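Long-range contacts in general secretion pathway protein L (Vibrio parahaemolyticus, PDB 2W7V), which probably serves as an inner-membrane component of the type II secretion system, and forms a dimer through its periplasmic domain: residues A[21-31]-A[43-53]; A[60-69]-A[79-87]. All coordinates share one frame; numbering follows the deposited sequence.

Contact 1 of 2, residues A[21-31]-A[43-53]; sequences LGQVKDLEITS and IHARSSDFQPF. With EDO (1,2-ethanediol), chain C.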
loop_
_atom_site.group_PDB
_atom_site.type_symbol
_atom_site.label_atom_id
_atom_site.label_comp_id
_atom_site.label_asym_id
_atom_site.label_seq_id
_atom_site.Cartn_x
_atom_site.Cartn_y
_atom_site.Cartn_z
ATOM N N LEU A 21 -4.271 11.534 1.831
ATOM C CA LEU A 21 -3.237 12.190 1.025
ATOM C C LEU A 21 -3.896 12.920 -0.125
ATOM O O LEU A 21 -3.408 13.916 -0.600
ATOM C CB LEU A 21 -2.185 11.193 0.502
ATOM C CG LEU A 21 -1.394 10.384 1.543
ATOM C CD1 LEU A 21 -0.797 9.134 0.903
ATOM C CD2 LEU A 21 -0.343 11.202 2.237
ATOM N N GLY A 22 -5.014 12.383 -0.570
ATOM C CA GLY A 22 -5.826 13.000 -1.595
ATOM C C GLY A 22 -6.314 14.386 -1.254
ATOM O O GLY A 22 -6.499 15.159 -2.154
ATOM N N GLN A 23 -6.513 14.707 0.030
ATOM C CA GLN A 23 -6.950 16.051 0.452
ATOM C C GLN A 23 -5.868 17.116 0.232
ATOM O O GLN A 23 -6.176 18.293 0.268
ATOM C CB GLN A 23 -7.311 16.103 1.951
ATOM C CG GLN A 23 -8.347 15.112 2.472
ATOM C CD GLN A 23 -8.453 15.090 4.019
ATOM O OE1 GLN A 23 -8.483 14.021 4.633
ATOM N NE2 GLN A 23 -8.540 16.270 4.641
ATOM N N VAL A 24 -4.606 16.704 0.070
ATOM C CA VAL A 24 -3.467 17.624 -0.012
ATOM C C VAL A 24 -3.214 17.979 -1.473
ATOM O O VAL A 24 -2.857 17.108 -2.262
ATOM C CB VAL A 24 -2.159 16.981 0.619
ATOM C CG1 VAL A 24 -0.985 17.880 0.444
ATOM C CG2 VAL A 24 -2.367 16.634 2.118
ATOM N N LYS A 25 -3.453 19.247 -1.836
ATOM C CA LYS A 25 -3.161 19.779 -3.178
ATOM C C LYS A 25 -1.660 19.654 -3.519
ATOM O O LYS A 25 -0.802 19.895 -2.676
ATOM C CB LYS A 25 -3.566 21.264 -3.247
ATOM C CG LYS A 25 -5.045 21.507 -2.914
ATOM C CD LYS A 25 -5.519 22.968 -3.093
ATOM C CE LYS A 25 -7.000 23.102 -2.715
ATOM N NZ LYS A 25 -7.553 24.506 -2.855
ATOM N N ASP A 26 -1.348 19.320 -4.761
ATOM C CA ASP A 26 0.016 19.416 -5.241
ATOM C C ASP A 26 0.891 18.395 -4.467
ATOM O O ASP A 26 2.065 18.650 -4.188
ATOM C CB ASP A 26 0.507 20.878 -5.093
ATOM C CG ASP A 26 1.833 21.165 -5.836
ATOM O OD1 ASP A 26 2.297 20.302 -6.606
ATOM O OD2 ASP A 26 2.409 22.272 -5.649
ATOM N N LEU A 27 0.292 17.254 -4.102
ATOM C CA LEU A 27 1.040 16.142 -3.535
ATOM C C LEU A 27 0.797 14.864 -4.324
ATOM O O LEU A 27 -0.246 14.282 -4.218
ATOM C CB LEU A 27 0.683 15.890 -2.052
ATOM C CG LEU A 27 1.646 14.978 -1.265
ATOM C CD1 LEU A 27 3.023 15.587 -1.083
ATOM C CD2 LEU A 27 1.096 14.538 0.097
ATOM N N GLU A 28 1.797 14.404 -5.039
ATOM C CA GLU A 28 1.682 13.198 -5.837
ATOM C C GLU A 28 2.347 12.051 -5.127
ATOM O O GLU A 28 3.509 12.127 -4.884
ATOM C CB GLU A 28 2.436 13.462 -7.125
ATOM C CG GLU A 28 1.928 12.791 -8.315
ATOM C CD GLU A 28 2.386 13.512 -9.575
ATOM O OE1 GLU A 28 2.239 14.757 -9.635
ATOM O OE2 GLU A 28 2.904 12.831 -10.469
ATOM N N ILE A 29 1.622 10.966 -4.854
ATOM C CA ILE A 29 2.200 9.727 -4.308
ATOM C C ILE A 29 2.797 8.877 -5.411
ATOM O O ILE A 29 2.089 8.352 -6.234
ATOM C CB ILE A 29 1.158 8.898 -3.513
ATOM C CG1 ILE A 29 0.439 9.805 -2.518
ATOM C CG2 ILE A 29 1.823 7.688 -2.762
ATOM C CD1 ILE A 29 1.340 10.663 -1.641
ATOM N N THR A 30 4.118 8.767 -5.433
ATOM C CA THR A 30 4.804 7.962 -6.423
ATOM C C THR A 30 4.945 6.483 -5.984
ATOM O O THR A 30 4.940 5.563 -6.814
ATOM C CB THR A 30 6.168 8.559 -6.732
ATOM O OG1 THR A 30 6.918 8.643 -5.540
ATOM C CG2 THR A 30 6.029 9.956 -7.313
ATOM N N SER A 31 5.044 6.236 -4.677
ATOM C CA SER A 31 4.960 4.855 -4.210
ATOM C C SER A 31 4.611 4.758 -2.763
ATOM O O SER A 31 4.780 5.681 -2.023
ATOM C CB SER A 31 6.284 4.116 -4.422
ATOM O OG SER A 31 7.172 4.388 -3.363
ATOM N N ILE A 43 5.937 5.906 2.427
ATOM C CA ILE A 43 5.349 6.628 1.332
ATOM C C ILE A 43 6.352 7.557 0.681
ATOM O O ILE A 43 6.937 8.354 1.359
ATOM C CB ILE A 43 4.208 7.528 1.882
ATOM C CG1 ILE A 43 3.079 6.666 2.522
ATOM C CG2 ILE A 43 3.618 8.363 0.763
ATOM C CD1 ILE A 43 2.140 7.443 3.460
ATOM N N HIS A 44 6.543 7.481 -0.626
ATOM C CA HIS A 44 7.267 8.515 -1.315
ATOM C C HIS A 44 6.265 9.376 -2.061
ATOM O O HIS A 44 5.282 8.873 -2.552
ATOM C CB HIS A 44 8.324 7.972 -2.277
ATOM C CG HIS A 44 9.338 7.082 -1.629
ATOM N ND1 HIS A 44 10.216 6.298 -2.358
ATOM C CD2 HIS A 44 9.591 6.811 -0.326
ATOM C CE1 HIS A 44 10.970 5.599 -1.523
ATOM N NE2 HIS A 44 10.614 5.901 -0.285
ATOM N N ALA A 45 6.507 10.689 -2.088
ATOM C CA ALA A 45 5.671 11.661 -2.798
ATOM C C ALA A 45 6.519 12.802 -3.368
ATOM O O ALA A 45 7.697 12.963 -3.054
ATOM C CB ALA A 45 4.560 12.202 -1.854
ATOM N N ARG A 46 5.910 13.587 -4.239
ATOM C CA ARG A 46 6.551 14.771 -4.811
ATOM C C ARG A 46 5.564 15.907 -5.007
ATOM O O ARG A 46 4.366 15.713 -5.140
ATOM C CB ARG A 46 7.190 14.436 -6.149
ATOM C CG ARG A 46 6.208 13.883 -7.131
ATOM C CD ARG A 46 6.871 13.566 -8.402
ATOM N NE ARG A 46 5.962 12.916 -9.331
ATOM C CZ ARG A 46 6.183 12.808 -10.638
ATOM N NH1 ARG A 46 7.257 13.365 -11.197
ATOM N NH2 ARG A 46 5.302 12.178 -11.408
ATOM N N SER A 47 6.112 17.110 -5.033
ATOM C CA SER A 47 5.341 18.316 -5.165
ATOM C C SER A 47 6.186 19.328 -5.912
ATOM O O SER A 47 7.328 19.046 -6.243
ATOM C CB SER A 47 5.021 18.827 -3.768
ATOM O OG SER A 47 4.233 19.994 -3.786
ATOM N N SER A 48 5.588 20.488 -6.188
ATOM C CA SER A 48 6.288 21.672 -6.694
ATOM C C SER A 48 6.890 22.523 -5.563
ATOM O O SER A 48 7.658 23.439 -5.813
ATOM C CB SER A 48 5.324 22.535 -7.517
ATOM O OG SER A 48 4.274 23.055 -6.704
ATOM N N ASP A 49 6.542 22.194 -4.326
ATOM C CA ASP A 49 6.965 22.974 -3.169
ATOM C C ASP A 49 6.988 22.149 -1.890
ATOM O O ASP A 49 6.511 21.037 -1.874
ATOM C CB ASP A 49 5.998 24.148 -3.005
ATOM C CG ASP A 49 6.472 25.152 -1.986
ATOM O OD1 ASP A 49 7.699 25.487 -1.951
ATOM O OD2 ASP A 49 5.606 25.583 -1.198
ATOM N N PHE A 50 7.513 22.711 -0.809
ATOM C CA PHE A 50 7.572 22.026 0.500
ATOM C C PHE A 50 6.233 21.995 1.272
ATOM O O PHE A 50 5.990 21.104 2.102
ATOM C CB PHE A 50 8.647 22.684 1.367
ATOM C CG PHE A 50 8.249 24.025 1.957
ATOM C CD1 PHE A 50 7.614 24.101 3.209
ATOM C CD2 PHE A 50 8.519 25.197 1.288
ATOM C CE1 PHE A 50 7.252 25.282 3.730
ATOM C CE2 PHE A 50 8.157 26.419 1.835
ATOM C CZ PHE A 50 7.528 26.462 3.035
ATOM N N GLN A 51 5.365 22.957 0.985
ATOM C CA GLN A 51 4.219 23.226 1.809
ATOM C C GLN A 51 3.201 22.067 1.865
ATOM O O GLN A 51 2.627 21.837 2.917
ATOM C CB GLN A 51 3.565 24.495 1.299
ATOM C CG GLN A 51 2.876 25.307 2.304
ATOM C CD GLN A 51 2.976 26.799 1.968
ATOM O OE1 GLN A 51 4.064 27.316 1.662
ATOM N NE2 GLN A 51 1.839 27.496 2.023
ATOM N N PRO A 52 2.929 21.376 0.724
ATOM C CA PRO A 52 2.187 20.136 0.722
ATOM C C PRO A 52 2.705 19.009 1.606
ATOM O O PRO A 52 1.896 18.265 2.151
ATOM C CB PRO A 52 2.184 19.751 -0.760
ATOM C CG PRO A 52 2.129 21.084 -1.450
ATOM C CD PRO A 52 3.202 21.803 -0.664
ATOM N N PHE A 53 4.023 18.904 1.774
ATOM C CA PHE A 53 4.600 18.006 2.758
ATOM C C PHE A 53 4.257 18.368 4.216
ATOM O O PHE A 53 4.004 17.483 5.040
ATOM C CB PHE A 53 6.114 17.927 2.551
ATOM C CG PHE A 53 6.502 17.180 1.293
ATOM C CD1 PHE A 53 6.620 15.810 1.299
ATOM C CD2 PHE A 53 6.705 17.852 0.086
ATOM C CE1 PHE A 53 6.964 15.119 0.127
ATOM C CE2 PHE A 53 7.032 17.147 -1.079
ATOM C CZ PHE A 53 7.163 15.800 -1.053
HETATM C C1 EDO C . -3.731 15.702 -4.667
HETATM O O1 EDO C . -4.993 15.933 -4.077
HETATM C C2 EDO C . -3.337 14.280 -4.294
HETATM O O2 EDO C . -2.680 14.171 -3.041
HETATM O O HOH W 1 8.781 10.750 -5.504
#
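Leu-27 and Phe-53 cross at about a right angle, joining the residue just before Glu-28 to the first turn of helix 51-61. Leu-27 CD1 stands over the centre of the Phe-53 ring, 4.1 Å from the centroid and 9° off the normal, a CH-pi contact. With CG anti to the backbone N (chi1 -166°), Leu-27 also brings that same methyl to Ala-45 CB, 3.8 Å away. Ile-29 CD1 reaches Ala-45 CB as well, at 3.6 Å, while the CG2 methyls of Ile-29 and Ile-43 touch. The ring of Pro-52 rests against the carbonyls of Lys-25 and Asp-26, and Val-24 CG1 packs on its CB.

Ile-29 and Ala-45 share one face of the antiparallel hairpin formed by strands 28-35 and 40-47, which is interrupted by a classic beta bulge: the backbone N atoms of Thr-30 and Ser-31 both turn to His-44 O, the second through a weak bond of 3.4 Å. On the sheet face bearing Glu-28, the side chains of Glu-28 and Arg-46 run side by side, pointing the same way, with carboxylate and guanidinium planes 67° apart; Glu-28 OE2 forms a salt bridge to Arg-46 NH2 at 2.7 Å, although the N-H is poorly aimed. Thr-30 CG2 comes across the arginine near NE. Where strand 40-47 ends, Ser-47 OG donates to Asp-26 O at 2.6 Å and accepts from Asp-49 N in an ST turn, so two bonds fix its hydroxyl. Leu-11 of the second subunit packs on Ile-29, and Ser-5 of the second subunit on Arg-46.

Contact 2 of 2, residues A[60-69]-A[79-87]; sequences LAEKFNVEQG and MGSFVLKRQ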
loop_
_atom_site.group_PDB
_atom_site.type_symbol
_atom_site.label_atom_id
_atom_site.label_comp_id
_atom_site.label_asym_id
_atom_site.label_seq_id
_atom_site.Cartn_x
_atom_site.Cartn_y
_atom_site.Cartn_z
ATOM N N LEU A 60 -1.393 13.304 8.585
ATOM C CA LEU A 60 -1.018 11.948 8.945
ATOM C C LEU A 60 -0.802 11.804 10.463
ATOM O O LEU A 60 -1.144 10.796 11.052
ATOM C CB LEU A 60 0.259 11.521 8.185
ATOM C CG LEU A 60 0.076 11.470 6.659
ATOM C CD1 LEU A 60 1.458 11.260 5.999
ATOM C CD2 LEU A 60 -0.931 10.434 6.227
ATOM N N ALA A 61 -0.273 12.844 11.086
ATOM C CA ALA A 61 0.066 12.852 12.530
ATOM C C ALA A 61 -1.169 12.718 13.456
ATOM O O ALA A 61 -1.034 12.335 14.629
ATOM C CB ALA A 61 0.813 14.137 12.853
ATOM N N GLU A 62 -2.358 13.033 12.937
ATOM C CA GLU A 62 -3.589 12.918 13.710
ATOM C C GLU A 62 -3.900 11.483 14.108
ATOM O O GLU A 62 -4.457 11.246 15.179
ATOM C CB GLU A 62 -4.773 13.496 12.921
ATOM C CG GLU A 62 -4.619 14.982 12.590
ATOM C CD GLU A 62 -5.801 15.584 11.838
ATOM O OE1 GLU A 62 -6.781 14.850 11.548
ATOM O OE2 GLU A 62 -5.738 16.807 11.553
ATOM N N LYS A 63 -3.561 10.530 13.242
ATOM C CA LYS A 63 -3.892 9.131 13.479
ATOM C C LYS A 63 -2.687 8.167 13.380
ATOM O O LYS A 63 -2.838 6.973 13.624
ATOM C CB LYS A 63 -4.988 8.706 12.486
ATOM C CG LYS A 63 -6.342 9.443 12.638
ATOM C CD LYS A 63 -7.249 8.858 13.710
ATOM C CE LYS A 63 -8.302 9.867 14.142
ATOM N NZ LYS A 63 -9.612 9.259 14.557
ATOM N N PHE A 64 -1.514 8.682 12.989
ATOM C CA PHE A 64 -0.299 7.879 12.880
ATOM C C PHE A 64 0.882 8.499 13.611
ATOM O O PHE A 64 0.922 9.701 13.808
ATOM C CB PHE A 64 0.091 7.664 11.407
ATOM C CG PHE A 64 -0.943 6.919 10.593
ATOM C CD1 PHE A 64 -1.116 5.574 10.744
ATOM C CD2 PHE A 64 -1.757 7.591 9.699
ATOM C CE1 PHE A 64 -2.072 4.890 10.002
ATOM C CE2 PHE A 64 -2.697 6.930 8.960
ATOM C CZ PHE A 64 -2.860 5.578 9.108
ATOM N N ASN A 65 1.827 7.655 14.034
ATOM C CA ASN A 65 3.189 8.071 14.316
ATOM C C ASN A 65 3.882 8.346 12.949
ATOM O O ASN A 65 4.088 7.433 12.161
ATOM C CB ASN A 65 3.887 6.963 15.138
ATOM C CG ASN A 65 5.269 7.361 15.686
ATOM O OD1 ASN A 65 5.935 8.269 15.190
ATOM N ND2 ASN A 65 5.710 6.638 16.707
ATOM N N VAL A 66 4.205 9.608 12.665
ATOM C CA VAL A 66 4.799 10.030 11.369
ATOM C C VAL A 66 6.239 10.498 11.575
ATOM O O VAL A 66 6.512 11.274 12.502
ATOM C CB VAL A 66 4.010 11.228 10.721
ATOM C CG1 VAL A 66 4.376 11.417 9.233
ATOM C CG2 VAL A 66 2.519 10.997 10.803
ATOM N N GLU A 67 7.139 10.024 10.713
ATOM C CA GLU A 67 8.445 10.615 10.544
ATOM C C GLU A 67 8.576 11.096 9.098
ATOM O O GLU A 67 8.331 10.363 8.160
ATOM C CB GLU A 67 9.529 9.601 10.842
ATOM C CG GLU A 67 9.360 8.934 12.201
ATOM C CD GLU A 67 10.403 7.880 12.437
ATOM O OE1 GLU A 67 11.589 8.277 12.586
ATOM O OE2 GLU A 67 10.044 6.658 12.432
ATOM N N GLN A 68 8.917 12.352 8.922
ATOM C CA GLN A 68 9.169 12.859 7.595
ATOM C C GLN A 68 10.609 12.556 7.228
ATOM O O GLN A 68 11.445 12.675 8.059
ATOM C CB GLN A 68 8.893 14.360 7.560
ATOM C CG GLN A 68 8.787 14.928 6.158
ATOM C CD GLN A 68 8.201 16.284 6.178
ATOM O OE1 GLN A 68 7.164 16.499 6.799
ATOM N NE2 GLN A 68 8.832 17.213 5.488
ATOM N N GLY A 69 10.882 12.117 6.007
ATOM C CA GLY A 69 12.263 11.933 5.565
ATOM C C GLY A 69 12.822 13.267 5.066
ATOM O O GLY A 69 12.131 14.275 5.108
HETATM N N MSE A 79 11.071 16.292 -3.535
HETATM C CA MSE A 79 10.860 14.882 -3.338
HETATM C C MSE A 79 11.096 14.547 -1.885
HETATM O O MSE A 79 12.080 14.966 -1.302
HETATM C CB MSE A 79 11.823 14.092 -4.211
HETATM C CG MSE A 79 11.675 14.353 -5.688
HETATM SE SE MSE A 79 12.972 13.283 -6.754
HETATM C CE MSE A 79 12.167 11.516 -6.378
ATOM N N GLY A 80 10.180 13.792 -1.291
ATOM C CA GLY A 80 10.379 13.323 0.071
ATOM C C GLY A 80 9.604 12.090 0.386
ATOM O O GLY A 80 9.021 11.463 -0.483
ATOM N N SER A 81 9.560 11.777 1.673
ATOM C CA SER A 81 8.989 10.544 2.129
ATOM C C SER A 81 8.473 10.670 3.530
ATOM O O SER A 81 8.756 11.647 4.225
ATOM C CB SER A 81 10.040 9.438 2.079
ATOM O OG SER A 81 11.102 9.791 2.925
ATOM N N PHE A 82 7.704 9.644 3.911
ATOM C CA PHE A 82 7.118 9.520 5.225
ATOM C C PHE A 82 7.185 8.064 5.618
ATOM O O PHE A 82 6.996 7.192 4.783
ATOM C CB PHE A 82 5.641 9.890 5.168
ATOM C CG PHE A 82 5.384 11.308 4.888
ATOM C CD1 PHE A 82 5.650 12.255 5.831
ATOM C CD2 PHE A 82 4.839 11.699 3.671
ATOM C CE1 PHE A 82 5.428 13.573 5.571
ATOM C CE2 PHE A 82 4.600 13.059 3.408
ATOM C CZ PHE A 82 4.895 13.975 4.354
ATOM N N VAL A 83 7.438 7.823 6.893
ATOM C CA VAL A 83 7.286 6.526 7.518
ATOM C C VAL A 83 6.163 6.642 8.543
ATOM O O VAL A 83 6.177 7.525 9.364
ATOM C CB VAL A 83 8.587 6.088 8.208
ATOM C CG1 VAL A 83 8.393 4.752 8.872
ATOM C CG2 VAL A 83 9.712 5.992 7.163
ATOM N N LEU A 84 5.166 5.775 8.429
ATOM C CA LEU A 84 4.057 5.713 9.371
ATOM C C LEU A 84 4.157 4.438 10.197
ATOM O O LEU A 84 4.408 3.364 9.653
ATOM C CB LEU A 84 2.718 5.650 8.615
ATOM C CG LEU A 84 2.452 6.660 7.515
ATOM C CD1 LEU A 84 1.019 6.485 6.948
ATOM C CD2 LEU A 84 2.692 8.057 8.023
ATOM N N LYS A 85 3.905 4.573 11.481
ATOM C CA LYS A 85 3.700 3.478 12.410
ATOM C C LYS A 85 2.419 3.765 13.190
ATOM O O LYS A 85 1.894 4.886 13.168
ATOM C CB LYS A 85 4.882 3.382 13.374
ATOM C CG LYS A 85 6.238 3.232 12.678
ATOM C CD LYS A 85 7.419 3.604 13.610
ATOM C CE LYS A 85 8.715 3.766 12.798
ATOM N NZ LYS A 85 9.932 3.899 13.632
ATOM N N ARG A 86 1.918 2.760 13.889
ATOM C CA ARG A 86 0.650 2.898 14.632
ATOM C C ARG A 86 0.700 3.997 15.745
ATOM O O ARG A 86 1.693 4.087 16.436
ATOM C CB ARG A 86 0.259 1.549 15.275
ATOM C CG ARG A 86 -0.067 0.447 14.266
ATOM C CD ARG A 86 -1.231 -0.442 14.719
ATOM N NE ARG A 86 -0.807 -1.436 15.690
ATOM C CZ ARG A 86 -1.583 -1.982 16.630
ATOM N NH1 ARG A 86 -2.865 -1.633 16.775
ATOM N NH2 ARG A 86 -1.063 -2.893 17.445
ATOM N N GLN A 87 -0.371 4.816 15.825
ATOM C CA GLN A 87 -0.711 5.824 16.897
ATOM C C GLN A 87 -0.751 7.315 16.450
ATOM O O GLN A 87 -1.366 8.198 17.120
ATOM C CB GLN A 87 0.156 5.682 18.148
ATOM C CG GLN A 87 -0.154 4.484 19.014
ATOM C CD GLN A 87 0.820 4.401 20.169
ATOM O OE1 GLN A 87 2.035 4.386 19.954
ATOM N NE2 GLN A 87 0.303 4.391 21.402
#
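The rings of Phe-82 and Phe-64 each receive a leucine methyl on one face. Leu-60 CD1 lies over Phe-82, 4.2 Å from the ring centroid, and Leu-84 CD1 over Phe-64, 4.1 Å from its centroid; both are CH-pi contacts displaced toward the rim. At the edge of Phe-64, in the plane of the ring, sits the backbone O of Lys-85. The side chains of Gln-68 and Phe-82 lie side by side, pointing the same way, their amide and ring planes 77° apart, with Gln-68 OE1 3.6 Å from Phe-82 CE1. That oxygen accepts a hydrogen bond from Arg-57, which helps to set the amide's rotation.

Val-66 touches both Phe-82 and Leu-84. A chi1 of -165° swings its CG1 away from its own backbone N and toward these two neighbours, to 3.7 Å from Phe-82 CD1 and 3.9 Å from Leu-84 CD2, and Leu-84 CD2 in turn meets Leu-60 CD1. Three apolar side chains thus share one leucine, which offers CD1 to Phe-64 and CD2 to the other two.

The sheet face of Asn-65, Glu-67, Val-83 and Lys-85 is more polar. There the extended Lys-85 crosses Glu-67 obliquely, and Lys-85 NZ meets Glu-67 OE2 at 3.0 Å, nearly along the C-O axis, in a salt bridge. Backbone bonds pair Asn-65 with Lys-85 and Glu-67 with Val-83, and Gly-69 N bonds to Ser-81 O (2.8 Å). This is an antiparallel hairpin with an apolar face turned to helices 51-61 and 17-22, consistent with a circularly permuted ferredoxin-like fold, in which it supplies one edge strand and one inner strand of the sheet.

From the N terminus, helices 8-13 and 17-22 lead into contact 1, which closes the loop of hairpin 28-35/40-47 and ends at the start of helix 51-61. That helix runs on into contact 2, where 64-73 and 78-86 make the second hairpin; the two closures follow in series, neither nesting nor crossing. Sheet order then brings them together: strand 78-86 lies beside 40-47, Ile-43 N meeting Phe-82 O at 2.9 Å in a probable hydrogen bond, so the last strand is inserted between the hairpin of contact 1 and its own partner. The resulting 1-2-4-3 order is consistent with a circularly permuted ferredoxin-like fold.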